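PDB 6ANY: Bm4233, isoform b from Brugia malayi, which probably binds and transports sterols as a venom allergen-like member of the CAP superfamily, and is a vaccine candidate against lymphatic filariasis. Local coordinates for residues P10-R13 and K14-R18; N20-F23 and R24-I28; Q60-N64 and Q65-G69; R96-A99 and G100-G104; W108-L111 and P112-K116. All coordinates share one frame; numbering follows the deposited sequence.

Contact 1: P10-R13 and K14-R18; sequences PQQR and KDIVR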
# COMPACT_ATOMS: atom_id res chain seq x y z
N PRO A 10 4.83 -13.90 -10.68
CA PRO A 10 5.91 -13.19 -10.07
C PRO A 10 5.96 -11.74 -10.46
O PRO A 10 6.25 -10.87 -9.59
CB PRO A 10 7.15 -13.92 -10.57
CG PRO A 10 6.64 -15.36 -10.83
CD PRO A 10 5.27 -15.17 -11.32
N GLN A 11 5.68 -11.47 -11.72
CA GLN A 11 5.66 -10.11 -12.22
C GLN A 11 4.60 -9.20 -11.62
O GLN A 11 4.86 -8.05 -11.28
CB GLN A 11 5.52 -10.09 -13.73
CG GLN A 11 5.87 -8.71 -14.27
CD GLN A 11 7.35 -8.26 -14.04
OE1 GLN A 11 8.30 -9.11 -13.85
NE2 GLN A 11 7.56 -6.89 -14.03
N GLN A 12 3.43 -9.73 -11.43
CA GLN A 12 2.43 -8.97 -10.74
C GLN A 12 2.91 -8.57 -9.34
O GLN A 12 2.69 -7.47 -8.93
CB GLN A 12 1.13 -9.73 -10.69
CG GLN A 12 0.03 -9.04 -9.89
CD GLN A 12 -1.10 -8.42 -10.70
OE1 GLN A 12 -1.31 -7.20 -10.70
NE2 GLN A 12 -1.82 -9.25 -11.39
N ARG A 13 3.54 -9.48 -8.61
CA ARG A 13 4.00 -9.21 -7.27
C ARG A 13 5.06 -8.12 -7.30
O ARG A 13 4.99 -7.15 -6.57
CB ARG A 13 4.59 -10.46 -6.69
CG ARG A 13 3.64 -11.60 -6.59
CD ARG A 13 4.30 -12.78 -5.95
NE ARG A 13 3.36 -13.90 -5.78
CZ ARG A 13 3.29 -14.98 -6.53
NH1 ARG A 13 4.16 -15.23 -7.50
NH2 ARG A 13 2.37 -15.86 -6.27
N LYS A 14 5.99 -8.25 -8.22
CA LYS A 14 7.02 -7.24 -8.38
C LYS A 14 6.47 -5.87 -8.75
O LYS A 14 6.91 -4.86 -8.22
CB LYS A 14 7.99 -7.59 -9.49
CG LYS A 14 8.82 -8.80 -9.20
CD LYS A 14 9.72 -9.23 -10.38
CE LYS A 14 9.65 -10.73 -10.70
NZ LYS A 14 11.02 -11.31 -10.95
N ASP A 15 5.54 -5.82 -9.70
CA ASP A 15 4.99 -4.54 -10.11
C ASP A 15 4.29 -3.83 -8.92
O ASP A 15 4.33 -2.58 -8.78
CB ASP A 15 4.03 -4.76 -11.27
CG ASP A 15 4.74 -5.14 -12.56
OD1 ASP A 15 5.97 -5.12 -12.60
OD2 ASP A 15 4.05 -5.50 -13.56
N ILE A 16 3.62 -4.60 -8.09
CA ILE A 16 2.90 -4.03 -6.96
C ILE A 16 3.91 -3.43 -6.00
O ILE A 16 3.73 -2.29 -5.57
CB ILE A 16 2.10 -5.08 -6.22
CG1 ILE A 16 0.84 -5.36 -7.01
CG2 ILE A 16 1.79 -4.62 -4.77
CD1 ILE A 16 0.16 -6.65 -6.62
N VAL A 17 4.99 -4.18 -5.72
CA VAL A 17 6.00 -3.73 -4.75
C VAL A 17 6.78 -2.51 -5.26
O VAL A 17 7.01 -1.57 -4.51
CB VAL A 17 6.97 -4.90 -4.40
CG1 VAL A 17 8.18 -4.39 -3.66
CG2 VAL A 17 6.27 -5.90 -3.52
N ARG A 18 7.18 -2.56 -6.52
CA ARG A 18 7.93 -1.53 -7.15
C ARG A 18 7.12 -0.26 -7.22
O ARG A 18 7.66 0.81 -6.82
CB ARG A 18 8.36 -1.94 -8.58
CG ARG A 18 9.46 -2.98 -8.52
CD ARG A 18 9.65 -3.78 -9.79
NE ARG A 18 10.63 -4.88 -9.59
CZ ARG A 18 10.97 -5.79 -10.52
NH1 ARG A 18 10.45 -5.78 -11.78
NH2 ARG A 18 11.84 -6.72 -10.19

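Contact 2: N20-F23 and R24-I28; sequences NNKF and RSLLI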
# COMPACT_ATOMS: atom_id res chain seq x y z
N ASN A 20 4.46 0.64 -5.21
CA ASN A 20 4.19 1.16 -3.86
C ASN A 20 5.47 1.78 -3.26
O ASN A 20 5.39 2.79 -2.63
CB ASN A 20 3.64 0.05 -2.96
CG ASN A 20 2.83 0.57 -1.77
OD1 ASN A 20 1.99 -0.19 -1.24
ND2 ASN A 20 3.12 1.84 -1.27
N ASN A 21 6.64 1.23 -3.58
CA ASN A 21 7.91 1.73 -3.07
C ASN A 21 8.29 2.99 -3.82
O ASN A 21 8.86 3.91 -3.24
CB ASN A 21 9.03 0.73 -3.19
CG ASN A 21 9.03 -0.29 -2.12
OD1 ASN A 21 8.56 -0.03 -0.98
ND2 ASN A 21 9.48 -1.48 -2.47
N LYS A 22 8.03 3.03 -5.11
CA LYS A 22 8.19 4.29 -5.86
C LYS A 22 7.34 5.44 -5.29
O LYS A 22 7.84 6.56 -5.09
CB LYS A 22 7.84 4.10 -7.33
CG LYS A 22 7.83 5.40 -8.12
CD LYS A 22 7.75 5.07 -9.62
CE LYS A 22 7.66 6.29 -10.54
NZ LYS A 22 8.18 6.00 -11.90
N PHE A 23 6.07 5.14 -5.02
CA PHE A 23 5.21 6.11 -4.36
C PHE A 23 5.82 6.61 -3.07
O PHE A 23 5.83 7.80 -2.82
CB PHE A 23 3.81 5.54 -4.09
CG PHE A 23 2.92 5.45 -5.32
CD1 PHE A 23 3.05 6.34 -6.37
CD2 PHE A 23 1.93 4.51 -5.39
CE1 PHE A 23 2.21 6.27 -7.48
CE2 PHE A 23 1.08 4.41 -6.48
CZ PHE A 23 1.20 5.30 -7.53
N ARG A 24 6.29 5.68 -2.25
CA ARG A 24 6.84 6.01 -0.96
C ARG A 24 8.04 6.88 -1.08
O ARG A 24 8.15 7.87 -0.37
CB ARG A 24 7.16 4.73 -0.20
CG ARG A 24 5.91 4.18 0.47
CD ARG A 24 6.03 2.70 0.73
NE ARG A 24 6.68 2.37 1.99
CZ ARG A 24 6.09 2.30 3.19
NH1 ARG A 24 4.78 2.46 3.31
NH2 ARG A 24 6.82 1.94 4.26
N SER A 25 8.94 6.54 -1.99
CA SER A 25 10.14 7.35 -2.24
C SER A 25 9.81 8.74 -2.76
O SER A 25 10.33 9.76 -2.24
CB SER A 25 11.07 6.59 -3.19
OG SER A 25 12.12 7.41 -3.55
N LEU A 26 8.94 8.83 -3.75
CA LEU A 26 8.48 10.15 -4.25
C LEU A 26 7.90 10.97 -3.13
O LEU A 26 8.19 12.14 -3.02
CB LEU A 26 7.45 10.02 -5.36
CG LEU A 26 7.98 9.54 -6.71
CD1 LEU A 26 6.84 9.35 -7.65
CD2 LEU A 26 8.97 10.49 -7.38
N LEU A 27 7.12 10.33 -2.26
CA LEU A 27 6.53 11.04 -1.13
C LEU A 27 7.57 11.58 -0.16
O LEU A 27 7.45 12.75 0.26
CB LEU A 27 5.63 10.09 -0.34
CG LEU A 27 4.82 10.63 0.79
CD1 LEU A 27 3.87 11.76 0.34
CD2 LEU A 27 4.11 9.50 1.48
N ILE A 28 8.52 10.74 0.29
CA ILE A 28 9.54 11.22 1.28
C ILE A 28 10.59 12.20 0.67
O ILE A 28 11.23 12.93 1.40
CB ILE A 28 10.27 10.10 2.00
CG1 ILE A 28 10.97 9.20 1.03
CG2 ILE A 28 9.31 9.31 2.90
CD1 ILE A 28 11.84 8.21 1.73

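Contact 3: Q60-N64 and Q65-G69; sequences QRWAN and QCVFG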
# COMPACT_ATOMS: atom_id res chain seq x y z
N GLN A 60 -5.43 -13.33 -0.72
CA GLN A 60 -6.01 -14.20 -1.76
C GLN A 60 -7.24 -14.94 -1.23
O GLN A 60 -8.25 -15.03 -1.95
CB GLN A 60 -4.97 -15.24 -2.28
CG GLN A 60 -5.43 -15.97 -3.49
CD GLN A 60 -5.72 -15.05 -4.65
OE1 GLN A 60 -4.85 -14.33 -5.05
NE2 GLN A 60 -6.94 -15.05 -5.18
N ARG A 61 -7.17 -15.46 0.01
CA ARG A 61 -8.32 -16.16 0.56
C ARG A 61 -9.54 -15.26 0.54
O ARG A 61 -10.64 -15.76 0.24
CB ARG A 61 -8.12 -16.77 1.95
CG ARG A 61 -7.28 -18.06 1.91
CD ARG A 61 -7.14 -18.70 3.30
NE ARG A 61 -6.29 -17.89 4.19
CZ ARG A 61 -4.97 -18.07 4.41
NH1 ARG A 61 -4.26 -19.02 3.81
NH2 ARG A 61 -4.34 -17.27 5.24
N TRP A 62 -9.34 -13.96 0.85
CA TRP A 62 -10.41 -13.04 0.86
C TRP A 62 -10.89 -12.65 -0.52
O TRP A 62 -12.08 -12.66 -0.75
CB TRP A 62 -10.12 -11.83 1.74
CG TRP A 62 -11.27 -10.92 1.80
CD1 TRP A 62 -11.35 -9.68 1.29
CD2 TRP A 62 -12.56 -11.23 2.32
NE1 TRP A 62 -12.60 -9.16 1.50
CE2 TRP A 62 -13.36 -10.08 2.15
CE3 TRP A 62 -13.09 -12.35 3.00
CZ2 TRP A 62 -14.66 -10.00 2.61
CZ3 TRP A 62 -14.41 -12.28 3.43
CH2 TRP A 62 -15.18 -11.12 3.23
N ALA A 63 -9.97 -12.44 -1.46
CA ALA A 63 -10.29 -12.14 -2.83
C ALA A 63 -11.15 -13.18 -3.51
O ALA A 63 -12.04 -12.84 -4.30
CB ALA A 63 -8.98 -11.95 -3.63
N ASN A 64 -10.87 -14.45 -3.24
CA ASN A 64 -11.67 -15.59 -3.71
C ASN A 64 -13.15 -15.48 -3.38
O ASN A 64 -13.93 -16.04 -4.08
CB ASN A 64 -11.12 -16.90 -3.06
CG ASN A 64 -9.75 -17.31 -3.64
OD1 ASN A 64 -9.30 -16.72 -4.63
ND2 ASN A 64 -9.09 -18.25 -3.02
N GLN A 65 -13.54 -14.75 -2.32
CA GLN A 65 -14.94 -14.56 -1.97
C GLN A 65 -15.71 -13.68 -2.92
O GLN A 65 -16.93 -13.77 -2.93
CB GLN A 65 -15.11 -13.99 -0.57
CG GLN A 65 -14.51 -14.78 0.54
CD GLN A 65 -14.92 -16.21 0.52
OE1 GLN A 65 -16.11 -16.55 0.55
NE2 GLN A 65 -13.93 -17.09 0.45
N CYS A 66 -15.00 -12.84 -3.73
CA CYS A 66 -15.61 -11.90 -4.65
C CYS A 66 -16.57 -10.94 -3.93
O CYS A 66 -17.68 -10.65 -4.37
CB CYS A 66 -16.30 -12.63 -5.79
SG CYS A 66 -15.14 -13.43 -6.90
N VAL A 67 -16.12 -10.43 -2.78
CA VAL A 67 -16.91 -9.49 -2.04
C VAL A 67 -16.17 -8.21 -1.95
O VAL A 67 -15.02 -8.17 -1.41
CB VAL A 67 -17.15 -10.01 -0.60
CG1 VAL A 67 -17.85 -8.97 0.23
CG2 VAL A 67 -18.04 -11.29 -0.60
N PHE A 68 -16.81 -7.12 -2.39
CA PHE A 68 -16.23 -5.79 -2.26
C PHE A 68 -16.45 -5.30 -0.87
O PHE A 68 -17.46 -4.60 -0.58
CB PHE A 68 -16.87 -4.83 -3.27
CG PHE A 68 -16.28 -3.47 -3.24
CD1 PHE A 68 -14.90 -3.25 -3.52
CD2 PHE A 68 -17.04 -2.37 -2.88
CE1 PHE A 68 -14.35 -1.98 -3.46
CE2 PHE A 68 -16.48 -1.05 -2.85
CZ PHE A 68 -15.15 -0.86 -3.16
N GLY A 69 -15.53 -5.65 0.02
CA GLY A 69 -15.61 -5.22 1.42
C GLY A 69 -14.43 -5.77 2.20
O GLY A 69 -13.63 -6.57 1.70
O HOH W 1 -13.40 -10.43 -1.82

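Contact 4: R96-A99 and G100-G104; sequences RNTA and GTEAG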
# COMPACT_ATOMS: atom_id res chain seq x y z
N ARG A 96 -6.25 -8.32 -15.54
CA ARG A 96 -5.63 -9.02 -14.43
C ARG A 96 -4.18 -8.66 -14.20
O ARG A 96 -3.76 -8.58 -13.05
CB ARG A 96 -5.73 -10.52 -14.61
CG ARG A 96 -5.51 -11.29 -13.35
CD ARG A 96 -5.57 -12.80 -13.59
NE ARG A 96 -5.11 -13.47 -12.38
CZ ARG A 96 -5.84 -13.86 -11.34
NH1 ARG A 96 -7.15 -13.73 -11.32
NH2 ARG A 96 -5.22 -14.39 -10.29
N ASN A 97 -3.42 -8.52 -15.30
CA ASN A 97 -2.00 -8.30 -15.24
C ASN A 97 -1.61 -6.89 -14.67
O ASN A 97 -0.51 -6.73 -14.19
CB ASN A 97 -1.29 -8.68 -16.59
CG ASN A 97 -1.62 -7.76 -17.77
OD1 ASN A 97 -1.99 -6.58 -17.62
ND2 ASN A 97 -1.49 -8.33 -19.00
N THR A 98 -2.49 -5.90 -14.73
CA THR A 98 -2.31 -4.63 -14.07
C THR A 98 -3.26 -4.45 -12.88
O THR A 98 -3.51 -3.32 -12.42
CB THR A 98 -2.59 -3.49 -15.05
OG1 THR A 98 -3.89 -3.67 -15.62
CG2 THR A 98 -1.53 -3.48 -16.20
N ALA A 99 -3.85 -5.52 -12.35
CA ALA A 99 -4.84 -5.29 -11.25
C ALA A 99 -4.21 -4.60 -10.04
O ALA A 99 -4.79 -3.63 -9.52
CB ALA A 99 -5.47 -6.56 -10.83
N GLY A 100 -3.04 -5.09 -9.61
CA GLY A 100 -2.38 -4.56 -8.41
C GLY A 100 -1.97 -3.12 -8.52
O GLY A 100 -2.19 -2.35 -7.60
N THR A 101 -1.49 -2.73 -9.69
CA THR A 101 -0.99 -1.38 -9.91
C THR A 101 -2.15 -0.41 -10.17
O THR A 101 -2.07 0.81 -9.86
CB THR A 101 0.04 -1.32 -11.08
OG1 THR A 101 -0.47 -1.99 -12.25
CG2 THR A 101 1.37 -1.89 -10.64
N GLU A 102 -3.22 -0.90 -10.76
CA GLU A 102 -4.39 -0.08 -10.88
C GLU A 102 -4.99 0.17 -9.51
O GLU A 102 -5.46 1.30 -9.21
CB GLU A 102 -5.43 -0.75 -11.80
CG GLU A 102 -5.17 -0.59 -13.32
CD GLU A 102 -5.05 0.90 -13.69
OE1 GLU A 102 -6.04 1.65 -13.63
OE2 GLU A 102 -3.91 1.35 -13.90
N ALA A 103 -5.03 -0.87 -8.68
CA ALA A 103 -5.50 -0.69 -7.33
C ALA A 103 -4.65 0.28 -6.50
O ALA A 103 -5.17 1.00 -5.69
CB ALA A 103 -5.57 -2.02 -6.62
N GLY A 104 -3.35 0.29 -6.72
CA GLY A 104 -2.42 1.11 -5.92
C GLY A 104 -2.64 2.52 -6.34
O GLY A 104 -2.67 3.42 -5.53
O HOH W 2 -0.05 -4.84 -11.33

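Contact 5: W108-L111 and P112-K116; sequences WSEL and PKLYK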
# COMPACT_ATOMS: atom_id res chain seq x y z
N TRP A 108 -3.90 5.25 -3.74
CA TRP A 108 -2.94 6.33 -3.60
C TRP A 108 -3.53 7.66 -4.01
O TRP A 108 -3.17 8.72 -3.42
CB TRP A 108 -1.66 6.04 -4.39
CG TRP A 108 -0.55 6.96 -4.00
CD1 TRP A 108 -0.28 8.22 -4.52
CD2 TRP A 108 0.42 6.74 -2.95
NE1 TRP A 108 0.80 8.76 -3.87
CE2 TRP A 108 1.25 7.88 -2.91
CE3 TRP A 108 0.66 5.72 -2.04
CZ2 TRP A 108 2.33 7.97 -2.06
CZ3 TRP A 108 1.73 5.83 -1.19
CH2 TRP A 108 2.52 6.96 -1.18
N SER A 109 -4.49 7.65 -4.95
CA SER A 109 -5.08 8.88 -5.46
C SER A 109 -5.82 9.65 -4.36
O SER A 109 -6.17 10.83 -4.54
CB SER A 109 -6.09 8.59 -6.61
OG SER A 109 -7.35 8.07 -6.10
N GLU A 110 -6.09 9.00 -3.23
CA GLU A 110 -6.64 9.70 -2.05
C GLU A 110 -5.80 10.88 -1.59
O GLU A 110 -6.35 11.86 -1.04
CB GLU A 110 -6.89 8.73 -0.87
CG GLU A 110 -8.04 7.80 -1.12
CD GLU A 110 -8.16 6.70 -0.11
OE1 GLU A 110 -7.27 6.54 0.75
OE2 GLU A 110 -9.17 5.96 -0.17
N LEU A 111 -4.47 10.84 -1.87
CA LEU A 111 -3.62 11.91 -1.39
C LEU A 111 -3.94 13.25 -2.06
O LEU A 111 -4.25 14.24 -1.35
CB LEU A 111 -2.15 11.54 -1.51
CG LEU A 111 -1.16 12.75 -1.49
CD1 LEU A 111 -1.09 13.37 -0.10
CD2 LEU A 111 0.20 12.35 -1.95
N PRO A 112 -3.86 13.30 -3.41
CA PRO A 112 -4.13 14.58 -4.09
C PRO A 112 -5.58 14.98 -4.08
O PRO A 112 -5.88 16.16 -3.98
CB PRO A 112 -3.63 14.33 -5.51
CG PRO A 112 -3.58 12.87 -5.65
CD PRO A 112 -3.20 12.35 -4.34
N LYS A 113 -6.48 14.01 -4.09
CA LYS A 113 -7.95 14.30 -4.14
C LYS A 113 -8.64 14.54 -2.80
O LYS A 113 -9.53 15.35 -2.78
CB LYS A 113 -8.71 13.19 -4.83
CG LYS A 113 -8.19 12.81 -6.19
CD LYS A 113 -8.01 13.98 -7.15
CE LYS A 113 -9.15 14.15 -8.14
NZ LYS A 113 -8.68 14.63 -9.48
N LEU A 114 -8.25 13.85 -1.73
CA LEU A 114 -8.93 13.94 -0.43
C LEU A 114 -8.08 14.34 0.80
O LEU A 114 -8.65 14.58 1.88
CB LEU A 114 -9.58 12.62 -0.13
CG LEU A 114 -10.64 12.16 -1.15
CD1 LEU A 114 -10.90 10.70 -0.88
CD2 LEU A 114 -11.92 12.98 -1.00
N TYR A 115 -6.78 14.32 0.69
CA TYR A 115 -5.89 14.52 1.86
C TYR A 115 -5.52 16.01 2.00
O TYR A 115 -4.76 16.54 1.24
CB TYR A 115 -4.65 13.65 1.75
CG TYR A 115 -3.77 13.69 2.95
CD1 TYR A 115 -2.76 14.64 3.09
CD2 TYR A 115 -3.94 12.80 3.94
CE1 TYR A 115 -1.95 14.66 4.20
CE2 TYR A 115 -3.11 12.79 5.02
CZ TYR A 115 -2.15 13.77 5.16
OH TYR A 115 -1.33 13.78 6.24
N LYS A 116 -6.11 16.66 2.98
CA LYS A 116 -5.87 18.07 3.17
C LYS A 116 -4.49 18.28 3.79
O LYS A 116 -3.94 17.41 4.49
CB LYS A 116 -6.95 18.69 4.09
CG LYS A 116 -6.67 18.42 5.57
CD LYS A 116 -7.80 18.88 6.51
CE LYS A 116 -7.50 18.39 7.90
NZ LYS A 116 -8.56 18.70 8.86

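Contact 1: P10-R13 and K14-R18
P10-R13 and K14-R18 meet within the opening turns of helix 10-28, the long N-terminal helix of the CAP fold. K14 N binds P10 O at 3.0 Å, and the backbone series continues with D15 to Q11, I16 to Q12 and V17 to R13. Proline suits this first turn, where its nitrogen needs no hydrogen.

Among side chains the polar link is from Q11 to D15. CG anti to the backbone nitrogen (chi1 -165°) and a bend at chi2 carry the glutamine forward, toward the next turn; its NE2 lies 2.8 Å from D15 OD1. The bond is weak, bent to 121°, and the amide and carboxylate planes stand 74° apart. Of the buried polar groups, the Q12 amide bonds to R96 O and G100 N, and R13 forms a salt bridge with E56.

The remaining contacts are van der Waals touches, mainly by methylene groups. K14 lays CG 3.3 Å from P10 O; the K14 and Q11 side chains cross at about a right angle, with K14 CD and CE near Q11 OE1. Q12 CG touches I16 CD1 on the buried side. On the exposed side, K14 CB sits 3.6 Å above the centre of the R18 guanidinium plane.

Contact 2: N20-F23 and R24-I28
The last turns of helix 10-28 bring N20-F23 against R24-I28 through regular i to i+4 spacing. R24 N binds N20 O at 3.1 Å, S25 N reaches N21 O, L26 N meets K22 O at 2.9 Å in a nearly straight bond (174°), and L27 N closes on F23 O.

R24 carries the buried side. Its CG lies beside its own backbone nitrogen, which sends the chain back over the preceding turn: CG and CD each pass 3.4 Å from N20 O, and CD lies 3.6 Å from N20 ND2. A bend at chi3 (87°) turns the chain's end; the guanidinium and N20 amide planes are 82° apart. NH2 bonds to L47 O, and NH1 to M138 O and W140 O; these carbonyls probably help to offset the buried charge. N20 ND2 also binds M138 O, and N21 OD1 accepts from L49 N.

On the outer side K22 and L26 run side by side in the same direction, K22 CG 4.1 Å from L26 CD1. The lysine's extended methylene chain pairs there with a leucine branch on a partly exposed surface.

F23 stacks its ring with W108 of helix 99-108, N21, R24 and I28 rest on L201 of strand 201-202, and S25 OG bonds to S199 O, which joins the helix to the C-terminal part of the chain.

Contact 3: Q60-N64 and Q65-G69
W62 reaches over the following loop and donates its indole NE1 to G69 O, 2.8 Å away at 148°. The oxygen lies near the ring edge, 16° out of the indole plane. A second polar link runs through water 1, which donates to W62 O at 2.8 Å, accepts from V67 N at 2.9 Å and sits over one indole face toward its rim. Two backbone bonds turn the chain: Q65 N to W62 O, and C66 N to A63 O at 3.0 Å. Both donors lie well above the carbonyl planes. Beside them Q60 NE2 binds N64 OD1 at 2.9 Å, with that oxygen in the Q60 amide plane.

Packing surrounds the tryptophan. Q65 lies over one face of the indole through CB, with CG 3.7 Å from W62 CE3, and its flexible methylenes suit this exposed place. V67 CB approaches the other end of the six-membered ring, 4.1 Å from W62 CZ2.

A63 to C66 form a type I beta turn, and C66, with positive phi (57°), takes the chain out of helix 53-63. Its disulfide to C154 ties this turn to the start of helix 154-157, in keeping with the cysteine-rich character of CAP proteins.

Contact 4: R96-A99 and G100-G104
T98 and E102, one helical turn apart, lie side by side and point the same way at the start of helix 99-108. E102 has CG beside its own backbone nitrogen (chi1 -80°), which carries the chain back over T98: its CG is 3.3 Å from T98 O and 4.1 Å from T98 OG1. A further bend at chi2 lifts the carboxylate away, and OE2 finds its partner in K105 through a salt bridge.

T101 comes at T98 from another direction. Its OG1 occupies the crowded position between backbone nitrogen and carbonyl carbon, which turns it toward the preceding residues, 3.8 Å from T98 CB. The hydroxyl is also 3.3 Å from T98 O, a weak hydrogen bond and not a settled one, since another acceptor is within reach of the proton. Water 2 lies 3.0 Å from T101 OG1 and makes a weak, long approach to N97 O.

The backbone carries the firmer bonds. E102 N binds T98 O at 2.9 Å, and A103 N binds A99 O at the same length. T98 stands at the N-cap position, yet its hydroxyl does no capping and instead makes a weak bond to L95 O. The small residues A99, G100 and A103 suit a buried helix face that lies close to its neighbours.

The helix lies between helix 10-28 and the sheet: Q12 OE1 takes the G100 N-H and Q19 NE2 binds T101 O on one side, while A99 packs on I150 of strand 145-153 and A103 on Y84 of strand 80-87.

Contact 5: W108-L111 and P112-K116
L111 packs against P112 and Y115 in the short helix 110-114 of the CAP domain. From CB, placed next to the proline nitrogen by the chain itself, CG anti to the backbone nitrogen (chi1 160°), beside the carbonyl carbon, is directed toward the residues that follow. CG passes P112 CD at 3.5 Å. At the fork the branches part: CD2 stays near the proline ring, 4.2 Å from P112 CD, whereas CD1 reaches Y115 and lies 3.8 Å from its CD1, meeting the tyrosine ring obliquely. A branched aliphatic residue suits this buried place, since one methyl can serve each neighbour; L111 also touches M40 and F135.

Proline at 112 has no N-H to give. W108 O instead accepts from L111 N, and the proline ring turns toward the carbonyl of S109, whose oxygen is 3.3 Å from P112 CD. S109 O in turn receives K113 N at 3.2 Å, and K113 CG leans over the same oxygen. L114 N binds E110 O at 2.8 Å, with the donor 37° out of the carbonyl plane.

E110 is extended beyond CG, which touches L114 CD1 on the way. Its carboxylate goes on to H134 ND1 and to F135 N, consistent with the glutamate-histidine pairing known from the central cavity of CAP proteins. Y115 meanwhile sends its hydroxyl to N118.

Y115 is the first residue to leave helical backbone angles: its N binds L111 O over a longer 3.3 Å, bent to 141°, while Y115 CB presses to 3.2 Å from that same L111 O.

How the contacts relate
The five contacts follow one another in series along the chain; none nests within or crosses another, and each is local, within a helix or at a turn. Contacts 1 and 2 occupy the beginning and end of helix 10-28, their centres about 15 Å apart. Contact 3 closes the turn that links the end of helix 53-63 to the loop leading to strand 80-87, and stands about 27 Å from contact 2, centre to centre. Contacts 4 and 5 then cover the start of helix 99-108 and the short helix 110-114. Contact 4 lies against contact 1, and contact 5 touches contact 2 through W108, so the N-terminal helix meets the later helices at both ends.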